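Long-range contacts in Low molecular weight protein-tyrosine-phosphatase YfkJ (Bacillus subtilis, PDB 4ETM), which hydrolyses phosphotyrosine in proteins to tyrosine and phosphate, as a low molecular weight protein-tyrosine phosphatase, and takes part in resistance to ethanol stress: residues A[20-25]-A[53-58]; A[28-33]-A[141-146]; A[101-106]-A[126-131]. All coordinates share one frame; numbering follows the deposited sequence.

Contact 1: residues A[20-25]-A[53-58]; sequences SVLFVC and KADSAG. With K (potassium ion), chain E.
L22 reaches across to the neighbouring strand with its CD1 methyl, which lies over the backbone of S56 and then meets the methyl of A57. At 3.5 Å from S56 CA, CD1 of L22 is closer than ordinary van der Waals contact; CG anti to the backbone N (chi1 177°), with chi2 near 70°, brings CD1 to this side, where it also touches CB of D55. V24 presents CG1 to the carbonyl oxygen of A57 on the same face. On the face shared by V21, F23, A54 and S56, the F23 ring stands edge-on to the partner strand: CE2 of F23 is 4.0 Å from CB of A54, and the D55 carbonyl oxygen also lies at the ring edge, while CG1 of V21 packs over one ring face near the rim. S56 CB packs against the carbonyl oxygen of F23 at 3.3 Å. These side chains ride on a ladder of two parallel strands, 20-25 and 53-58, joined by helix 31-45 in the beta-alpha-beta unit that opens the fold of this phosphatase family. Five backbone bonds hold the register, from V21 N to K53 O at one end to C25 N to A57 O at the other. The F23 N to D55 O bond is nearly straight at hydrogen (174°), whereas the last rung, C25 N to A57 O, is stretched to 3.3 Å just where the strand delivers the catalytic nucleophile C25. Further out, F39, S32 and A35, all of helix 31-45, pack on F23, the ring of F39 meeting it edge-to-face. The polar ends are held from outside: D55 OD2 by a salt bridge to R89, and S56 OG by a hydrogen bond to E36. The carbonyl oxygen of S56, 3.3 Å from a potassium ion, shares that ion with N28 OD1 and a water.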
loop_
_atom_site.group_PDB
_atom_site.type_symbol
_atom_site.label_atom_id
_atom_site.label_comp_id
_atom_site.label_asym_id
_atom_site.label_seq_id
_atom_site.Cartn_x
_atom_site.Cartn_y
_atom_site.Cartn_z
ATOM N N SER A 20 16.836 -5.735 -14.976
ATOM C CA SER A 20 15.419 -5.957 -15.229
ATOM C C SER A 20 14.544 -5.097 -14.332
ATOM O O SER A 20 14.831 -4.921 -13.142
ATOM C CB SER A 20 15.057 -7.429 -15.056
ATOM O OG SER A 20 15.533 -7.906 -13.811
ATOM N N VAL A 21 13.472 -4.580 -14.921
ATOM C CA VAL A 21 12.538 -3.683 -14.256
ATOM C C VAL A 21 11.114 -4.212 -14.444
ATOM O O VAL A 21 10.681 -4.413 -15.570
ATOM C CB VAL A 21 12.636 -2.267 -14.859
ATOM C CG1 VAL A 21 11.685 -1.315 -14.166
ATOM C CG2 VAL A 21 14.070 -1.752 -14.770
ATOM N N LEU A 22 10.405 -4.452 -13.346
ATOM C CA LEU A 22 9.000 -4.871 -13.410
ATOM C C LEU A 22 8.102 -3.746 -12.921
ATOM O O LEU A 22 8.236 -3.295 -11.788
ATOM C CB LEU A 22 8.762 -6.128 -12.574
ATOM C CG LEU A 22 7.293 -6.544 -12.558
ATOM C CD1 LEU A 22 6.888 -7.054 -13.921
ATOM C CD2 LEU A 22 7.051 -7.608 -11.484
ATOM N N PHE A 23 7.223 -3.266 -13.800
ATOM C CA PHE A 23 6.224 -2.262 -13.437
ATOM C C PHE A 23 4.965 -2.946 -12.948
ATOM O O PHE A 23 4.513 -3.912 -13.545
ATOM C CB PHE A 23 5.905 -1.336 -14.604
ATOM C CG PHE A 23 7.063 -0.507 -15.041
ATOM C CD1 PHE A 23 7.397 0.655 -14.362
ATOM C CD2 PHE A 23 7.838 -0.898 -16.123
ATOM C CE1 PHE A 23 8.474 1.425 -14.760
ATOM C CE2 PHE A 23 8.927 -0.123 -16.533
ATOM C CZ PHE A 23 9.247 1.031 -15.847
ATOM N N VAL A 24 4.421 -2.480 -11.835
ATOM C CA VAL A 24 3.278 -3.169 -11.241
ATOM C C VAL A 24 2.142 -2.216 -10.906
ATOM O O VAL A 24 2.341 -1.181 -10.241
ATOM C CB VAL A 24 3.679 -3.944 -9.957
ATOM C CG1 VAL A 24 2.473 -4.642 -9.331
ATOM C CG2 VAL A 24 4.764 -4.969 -10.250
ATOM N N CYS A 25 0.944 -2.568 -11.364
ATOM C CA CYS A 25 -0.255 -1.840 -10.975
ATOM C C CYS A 25 -1.313 -2.840 -10.507
ATOM O O CYS A 25 -0.998 -3.974 -10.179
ATOM C CB CYS A 25 -0.760 -0.961 -12.118
ATOM S SG CYS A 25 -1.239 -1.816 -13.610
ATOM N N LYS A 53 15.977 -4.378 -19.443
ATOM C CA LYS A 53 14.772 -5.039 -19.918
ATOM C C LYS A 53 13.605 -4.708 -18.989
ATOM O O LYS A 53 13.763 -4.714 -17.769
ATOM C CB LYS A 53 14.979 -6.551 -19.966
ATOM C CG LYS A 53 13.885 -7.273 -20.729
ATOM C CD LYS A 53 14.133 -8.771 -20.807
ATOM C CE LYS A 53 13.012 -9.468 -21.567
ATOM N NZ LYS A 53 13.289 -10.923 -21.751
ATOM N N ALA A 54 12.435 -4.428 -19.558
ATOM C CA ALA A 54 11.262 -4.121 -18.736
ATOM C C ALA A 54 10.096 -5.078 -18.997
ATOM O O ALA A 54 9.988 -5.655 -20.081
ATOM C CB ALA A 54 10.826 -2.667 -18.941
ATOM N N ASP A 55 9.243 -5.246 -17.983
ATOM C CA ASP A 55 8.042 -6.072 -18.073
ATOM C C ASP A 55 7.018 -5.410 -17.162
ATOM O O ASP A 55 7.340 -4.438 -16.476
ATOM C CB ASP A 55 8.308 -7.509 -17.607
ATOM C CG ASP A 55 7.144 -8.459 -17.891
ATOM O OD1 ASP A 55 6.297 -8.148 -18.764
ATOM O OD2 ASP A 55 7.081 -9.539 -17.248
ATOM N N SER A 56 5.783 -5.902 -17.154
ATOM C CA SER A 56 4.809 -5.401 -16.186
ATOM C C SER A 56 3.996 -6.545 -15.608
ATOM O O SER A 56 4.128 -7.657 -16.044
ATOM C CB SER A 56 3.929 -4.275 -16.751
ATOM O OG SER A 56 3.266 -4.622 -17.948
ATOM N N ALA A 57 3.176 -6.289 -14.611
ATOM C CA ALA A 57 2.308 -7.330 -14.049
ATOM C C ALA A 57 1.351 -6.661 -13.091
ATOM O O ALA A 57 1.601 -5.545 -12.621
ATOM C CB ALA A 57 3.117 -8.409 -13.316
ATOM N N GLY A 58 0.263 -7.349 -12.762
ATOM C CA GLY A 58 -0.748 -6.754 -11.914
ATOM C C GLY A 58 -0.937 -7.473 -10.597
ATOM O O GLY A 58 -0.693 -8.664 -10.492
HETATM K K K E . 2.267 -7.897 -18.794
HETATM O O HOH W 1 0.655 -5.444 -20.248
#

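Contact 2: residues A[28-33]-A[141-146]; sequences NICRSP and PDPYYT. With K (potassium ion), chain E; PO4 (phosphate ion), chain C.
The guanidinium of R31 carries the side chain of D142 on one face, CB of D142 standing 3.6 Å above the centre of the plane, while the edge is turned to the bound phosphate. The carboxylate lies 13° from parallel with the guanidinium, so the salt bridge from R31 NH2 to D142 OD2 is one of charges alone, no N-H pointing at the oxygen. The Y144 ring is met obliquely by CD1 of I29. This is the active site: the CX5R P-loop of the protein tyrosine phosphatases, running from nucleophile C25 to R31, faces the loop bearing D142, the proton donor. The phosphate, probably from the crystallisation liquor, sits in the P-loop. O2 accepts from the backbone N of I29 and of C30, and O4 from the backbone N and NE of R31. The edge of the guanidinium completes a two-pronged grip, NH2 of R31 reaching O3 of the phosphate at 2.9 Å with an angle of 171° at hydrogen. A salt bridge from R31 NH1 to D106 fixes its other end. Apolar contacts join the two loops beside the phosphate: CB of C30 touches CG of P143 at 3.5 Å, and CD of P143 rests on CG of R31. D142 is the N-cap of helix 143-146, its OD1 met by Y144 N from above the carboxylate plane; the same OD1 lies 2.6 Å from O1 of the phosphate.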
loop_
_atom_site.group_PDB
_atom_site.type_symbol
_atom_site.label_atom_id
_atom_site.label_comp_id
_atom_site.label_asym_id
_atom_site.label_seq_id
_atom_site.Cartn_x
_atom_site.Cartn_y
_atom_site.Cartn_z
ATOM N N ASN A 28 -3.006 -4.402 -14.386
ATOM C CA ASN A 28 -2.052 -4.607 -15.460
ATOM C C ASN A 28 -2.705 -4.468 -16.848
ATOM O O ASN A 28 -2.410 -5.196 -17.792
ATOM C CB ASN A 28 -1.291 -5.900 -15.238
ATOM C CG ASN A 28 -0.171 -6.100 -16.221
ATOM O OD1 ASN A 28 -0.032 -7.194 -16.726
ATOM N ND2 ASN A 28 0.619 -5.058 -16.514
ATOM N N ILE A 29 -3.594 -3.490 -16.952
ATOM C CA ILE A 29 -4.146 -3.092 -18.249
ATOM C C ILE A 29 -4.033 -1.590 -18.539
ATOM O O ILE A 29 -4.017 -1.184 -19.696
ATOM C CB ILE A 29 -5.619 -3.546 -18.449
ATOM C CG1 ILE A 29 -6.500 -3.106 -17.272
ATOM C CG2 ILE A 29 -5.678 -5.040 -18.673
ATOM C CD1 ILE A 29 -7.996 -3.100 -17.609
ATOM N N CYS A 30 -3.964 -0.768 -17.506
ATOM C CA CYS A 30 -3.862 0.677 -17.739
ATOM C C CYS A 30 -2.454 1.241 -17.486
ATOM O O CYS A 30 -1.731 1.584 -18.436
ATOM C CB CYS A 30 -4.902 1.442 -16.917
ATOM S SG CYS A 30 -6.629 1.009 -17.251
ATOM N N ARG A 31 -2.053 1.307 -16.221
ATOM C CA ARG A 31 -0.830 2.014 -15.834
ATOM C C ARG A 31 0.481 1.293 -16.128
ATOM O O ARG A 31 1.342 1.856 -16.828
ATOM C CB ARG A 31 -0.880 2.412 -14.355
ATOM C CG ARG A 31 -1.925 3.482 -14.054
ATOM C CD ARG A 31 -2.198 3.575 -12.574
ATOM N NE ARG A 31 -2.866 2.370 -12.091
ATOM C CZ ARG A 31 -3.056 2.094 -10.810
ATOM N NH1 ARG A 31 -2.620 2.925 -9.869
ATOM N NH2 ARG A 31 -3.664 0.960 -10.482
ATOM N N SER A 32 0.655 0.086 -15.591
ATOM C CA SER A 32 1.921 -0.615 -15.771
ATOM C C SER A 32 2.235 -0.945 -17.241
ATOM O O SER A 32 3.396 -0.856 -17.631
ATOM C CB SER A 32 2.099 -1.816 -14.832
ATOM O OG SER A 32 1.105 -2.801 -15.046
ATOM N N PRO A 33 1.227 -1.310 -18.055
ATOM C CA PRO A 33 1.612 -1.500 -19.457
ATOM C C PRO A 33 2.074 -0.190 -20.088
ATOM O O PRO A 33 3.010 -0.202 -20.882
ATOM C CB PRO A 33 0.316 -2.000 -20.114
ATOM C CG PRO A 33 -0.445 -2.640 -18.982
ATOM C CD PRO A 33 -0.168 -1.743 -17.816
ATOM N N PRO A 141 -2.731 7.867 -10.292
ATOM C CA PRO A 141 -4.149 7.493 -10.192
ATOM C C PRO A 141 -4.544 6.394 -11.169
ATOM O O PRO A 141 -3.980 6.291 -12.263
ATOM C CB PRO A 141 -4.895 8.798 -10.514
ATOM C CG PRO A 141 -3.882 9.867 -10.412
ATOM C CD PRO A 141 -2.565 9.254 -10.749
ATOM N N ASP A 142 -5.512 5.580 -10.773
ATOM C CA ASP A 142 -5.955 4.465 -11.600
ATOM C C ASP A 142 -7.044 4.944 -12.545
ATOM O O ASP A 142 -8.146 5.222 -12.107
ATOM C CB ASP A 142 -6.499 3.357 -10.703
ATOM C CG ASP A 142 -6.793 2.077 -11.456
ATOM O OD1 ASP A 142 -6.719 2.077 -12.692
ATOM O OD2 ASP A 142 -7.132 1.072 -10.790
ATOM N N PRO A 143 -6.742 5.011 -13.848
ATOM C CA PRO A 143 -7.681 5.527 -14.848
ATOM C C PRO A 143 -8.792 4.529 -15.161
ATOM O O PRO A 143 -9.790 4.903 -15.778
ATOM C CB PRO A 143 -6.787 5.767 -16.064
ATOM C CG PRO A 143 -5.750 4.744 -15.939
ATOM C CD PRO A 143 -5.481 4.559 -14.463
ATOM N N TYR A 144 -8.645 3.284 -14.704
ATOM C CA TYR A 144 -9.740 2.327 -14.802
ATOM C C TYR A 144 -10.912 2.904 -14.025
ATOM O O TYR A 144 -12.061 2.753 -14.423
ATOM C CB TYR A 144 -9.337 0.970 -14.209
ATOM C CG TYR A 144 -10.353 -0.142 -14.402
ATOM C CD1 TYR A 144 -10.355 -0.916 -15.551
ATOM C CD2 TYR A 144 -11.311 -0.406 -13.431
ATOM C CE1 TYR A 144 -11.277 -1.924 -15.729
ATOM C CE2 TYR A 144 -12.242 -1.407 -13.599
ATOM C CZ TYR A 144 -12.221 -2.168 -14.749
ATOM O OH TYR A 144 -13.159 -3.175 -14.907
ATOM N N TYR A 145 -10.597 3.586 -12.926
ATOM C CA TYR A 145 -11.614 4.206 -12.083
ATOM C C TYR A 145 -11.818 5.695 -12.375
ATOM O O TYR A 145 -12.952 6.153 -12.423
ATOM C CB TYR A 145 -11.298 3.995 -10.600
ATOM C CG TYR A 145 -11.259 2.534 -10.188
ATOM C CD1 TYR A 145 -12.419 1.781 -10.151
ATOM C CD2 TYR A 145 -10.058 1.899 -9.860
ATOM C CE1 TYR A 145 -12.389 0.444 -9.787
ATOM C CE2 TYR A 145 -10.024 0.569 -9.494
ATOM C CZ TYR A 145 -11.192 -0.152 -9.460
ATOM O OH TYR A 145 -11.161 -1.477 -9.100
ATOM N N THR A 146 -10.737 6.447 -12.567
ATOM C CA THR A 146 -10.874 7.896 -12.749
ATOM C C THR A 146 -11.353 8.292 -14.139
ATOM O O THR A 146 -11.999 9.323 -14.286
ATOM C CB THR A 146 -9.546 8.642 -12.511
ATOM O OG1 THR A 146 -8.623 8.322 -13.560
ATOM C CG2 THR A 146 -8.942 8.277 -11.172
HETATM K K K E . 2.267 -7.897 -18.794
HETATM P P PO4 C . -4.625 -0.554 -13.912
HETATM O O1 PO4 C . -6.078 -0.123 -13.970
HETATM O O2 PO4 C . -4.464 -1.661 -14.902
HETATM O O3 PO4 C . -4.304 -1.002 -12.520
HETATM O O4 PO4 C . -3.733 0.645 -14.168
HETATM O O HOH W 1 0.655 -5.444 -20.248
#

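Contact 3: residues A[101-106]-A[126-131]; sequences YIIAMD and KRLLDY
Strands 101-104 and 126-127 pair in parallel at one margin of the central sheet, 125-127 being its outermost strand on this side, and the pairing runs on into the 3-10 turn 128-130. Helix 107-117 links the two strands in a beta-alpha-beta unit. Three backbone bonds make the ladder: K126 N to I102 O, A104 N to K126 O at 2.8 Å, and L128 N to A104 O, the last one carrying the pairing past the end of the strand. I103 packs against the turn with both its branches. CG2, anti to the backbone N, lies 3.6 Å from CA of L128 and also meets its CB and CD1, while CD1 of I103 comes obliquely to the Y131 ring, 3.8 Å from CE2. The hydroxyl of Y131 then reaches the edge of the Y101 ring, 3.8 Å from CD1 of Y101. L163 of helix 149-170 packs on both I103 and Y131. On the face of A104, the aliphatic part of R127 runs alongside the backbone of D106, whose OD1 caps the following helix at N109 N and whose OD2 forms a salt bridge with catalytic R31; CD of R127 is 3.7 Å from C of D106. One water bridges the segments, donating to M105 O and accepting from L129 N. The turn is braced internally by D130, whose OD2 accepts from R127 N and whose OD1 forms a salt bridge with R127 NE (3.2 Å). R127 thus has two acidic partners, D130 at NE and D139 at NH1, which together balance its charge and probably fix how its guanidinium is turned.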
loop_
_atom_site.group_PDB
_atom_site.type_symbol
_atom_site.label_atom_id
_atom_site.label_comp_id
_atom_site.label_asym_id
_atom_site.label_seq_id
_atom_site.Cartn_x
_atom_site.Cartn_y
_atom_site.Cartn_z
ATOM N N TYR A 101 14.498 -4.265 -10.115
ATOM C CA TYR A 101 13.655 -3.168 -9.644
ATOM C C TYR A 101 12.206 -3.578 -9.761
ATOM O O TYR A 101 11.788 -4.089 -10.795
ATOM C CB TYR A 101 13.847 -1.922 -10.509
ATOM C CG TYR A 101 15.200 -1.283 -10.372
ATOM C CD1 TYR A 101 15.395 -0.215 -9.511
ATOM C CD2 TYR A 101 16.270 -1.733 -11.115
ATOM C CE1 TYR A 101 16.641 0.377 -9.374
ATOM C CE2 TYR A 101 17.521 -1.148 -10.989
ATOM C CZ TYR A 101 17.689 -0.090 -10.120
ATOM O OH TYR A 101 18.925 0.507 -9.993
ATOM N N ILE A 102 11.432 -3.359 -8.710
ATOM C CA ILE A 102 9.995 -3.488 -8.842
ATOM C C ILE A 102 9.376 -2.122 -8.606
ATOM O O ILE A 102 9.537 -1.550 -7.534
ATOM C CB ILE A 102 9.440 -4.552 -7.892
ATOM C CG1 ILE A 102 10.123 -5.903 -8.183
ATOM C CG2 ILE A 102 7.923 -4.610 -8.015
ATOM C CD1 ILE A 102 9.562 -7.070 -7.425
ATOM N N ILE A 103 8.673 -1.611 -9.615
ATOM C CA ILE A 103 8.217 -0.235 -9.631
ATOM C C ILE A 103 6.687 -0.217 -9.626
ATOM O O ILE A 103 6.051 -0.503 -10.646
ATOM C CB ILE A 103 8.749 0.505 -10.885
ATOM C CG1 ILE A 103 10.280 0.451 -10.950
ATOM C CG2 ILE A 103 8.294 1.946 -10.873
ATOM C CD1 ILE A 103 10.976 0.903 -9.684
ATOM N N ALA A 104 6.112 0.093 -8.463
ATOM C CA ALA A 104 4.649 0.119 -8.269
ATOM C C ALA A 104 4.055 1.455 -8.642
ATOM O O ALA A 104 4.723 2.470 -8.532
ATOM C CB ALA A 104 4.326 -0.182 -6.838
ATOM N N MET A 105 2.783 1.467 -9.037
ATOM C CA MET A 105 2.138 2.724 -9.426
ATOM C C MET A 105 1.619 3.529 -8.235
ATOM O O MET A 105 1.588 4.765 -8.294
ATOM C CB MET A 105 1.018 2.468 -10.436
ATOM C CG MET A 105 1.526 1.852 -11.726
ATOM S SD MET A 105 2.630 3.010 -12.575
ATOM C CE MET A 105 4.069 1.962 -12.821
ATOM N N ASP A 106 1.205 2.832 -7.176
ATOM C CA ASP A 106 0.704 3.498 -5.974
ATOM C C ASP A 106 0.965 2.733 -4.677
ATOM O O ASP A 106 1.530 1.619 -4.680
ATOM C CB ASP A 106 -0.783 3.853 -6.118
ATOM C CG ASP A 106 -1.685 2.636 -6.212
ATOM O OD1 ASP A 106 -1.428 1.618 -5.550
ATOM O OD2 ASP A 106 -2.694 2.702 -6.934
ATOM N N LYS A 126 9.644 0.081 -4.991
ATOM C CA LYS A 126 9.387 1.505 -4.799
ATOM C C LYS A 126 8.262 1.978 -5.725
ATOM O O LYS A 126 7.938 1.291 -6.709
ATOM C CB LYS A 126 10.658 2.318 -5.059
ATOM C CG LYS A 126 11.799 2.037 -4.081
ATOM C CD LYS A 126 12.930 3.035 -4.261
ATOM C CE LYS A 126 13.970 2.932 -3.150
ATOM N NZ LYS A 126 14.651 1.603 -3.115
ATOM N N ARG A 127 7.640 3.115 -5.403
ATOM C CA ARG A 127 6.663 3.726 -6.308
ATOM C C ARG A 127 7.367 4.477 -7.442
ATOM O O ARG A 127 8.447 5.040 -7.242
ATOM C CB ARG A 127 5.726 4.691 -5.568
ATOM C CG ARG A 127 4.706 4.008 -4.677
ATOM C CD ARG A 127 3.801 5.031 -3.997
ATOM N NE ARG A 127 4.555 5.961 -3.162
ATOM C CZ ARG A 127 3.985 6.813 -2.318
ATOM N NH1 ARG A 127 2.661 6.846 -2.213
ATOM N NH2 ARG A 127 4.731 7.627 -1.575
ATOM N N LEU A 128 6.750 4.486 -8.621
ATOM C CA LEU A 128 7.286 5.239 -9.763
ATOM C C LEU A 128 7.575 6.686 -9.387
ATOM O O LEU A 128 8.661 7.199 -9.668
ATOM C CB LEU A 128 6.318 5.203 -10.943
ATOM C CG LEU A 128 6.796 5.929 -12.199
ATOM C CD1 LEU A 128 8.079 5.293 -12.748
ATOM C CD2 LEU A 128 5.671 5.939 -13.226
ATOM N N LEU A 129 6.614 7.352 -8.749
ATOM C CA LEU A 129 6.797 8.770 -8.441
ATOM C C LEU A 129 7.727 9.052 -7.245
ATOM O O LEU A 129 8.002 10.216 -6.937
ATOM C CB LEU A 129 5.454 9.484 -8.282
ATOM C CG LEU A 129 4.565 9.415 -9.522
ATOM C CD1 LEU A 129 3.245 10.128 -9.245
ATOM C CD2 LEU A 129 5.294 10.037 -10.708
ATOM N N ASP A 130 8.216 7.997 -6.587
ATOM C CA ASP A 130 9.275 8.127 -5.582
ATOM C C ASP A 130 10.548 8.647 -6.273
ATOM O O ASP A 130 11.388 9.316 -5.655
ATOM C CB ASP A 130 9.559 6.783 -4.862
ATOM C CG ASP A 130 8.419 6.338 -3.926
ATOM O OD1 ASP A 130 7.502 7.137 -3.638
ATOM O OD2 ASP A 130 8.452 5.172 -3.457
ATOM N N TYR A 131 10.685 8.356 -7.567
ATOM C CA TYR A 131 11.858 8.793 -8.324
ATOM C C TYR A 131 11.774 10.229 -8.835
ATOM O O TYR A 131 12.779 10.805 -9.249
ATOM C CB TYR A 131 12.128 7.851 -9.489
ATOM C CG TYR A 131 12.536 6.475 -9.034
ATOM C CD1 TYR A 131 13.878 6.156 -8.846
ATOM C CD2 TYR A 131 11.582 5.511 -8.748
ATOM C CE1 TYR A 131 14.257 4.898 -8.423
ATOM C CE2 TYR A 131 11.950 4.262 -8.328
ATOM C CZ TYR A 131 13.283 3.958 -8.162
ATOM O OH TYR A 131 13.640 2.701 -7.731
HETATM O O HOH W 2 3.875 6.430 -8.067
#

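How the contacts relate
From the N terminus, strand 19-25 leads through the phosphate loop into helix 31-45, which brings the chain back to start strand 52-58, parallel to 19-25; contact 1 closes this first loop. Contact 2 opens within that loop, at 28-33, and closes only at 141-146, so the two cross along the chain. Contact 3 lies wholly inside the long loop of contact 2 and follows contact 1 in series, their two beta-alpha-beta units lying at opposite margins of the same sheet. Strands 19-25 and 101-104 are neighbours there, bonded through L22 and V24 to I103. M105 packs on both C25 and R31. N28 ND2 probably hydrogen-bonds to S56 OG, and both residues bind the potassium ion, tying contact 1 to contact 2.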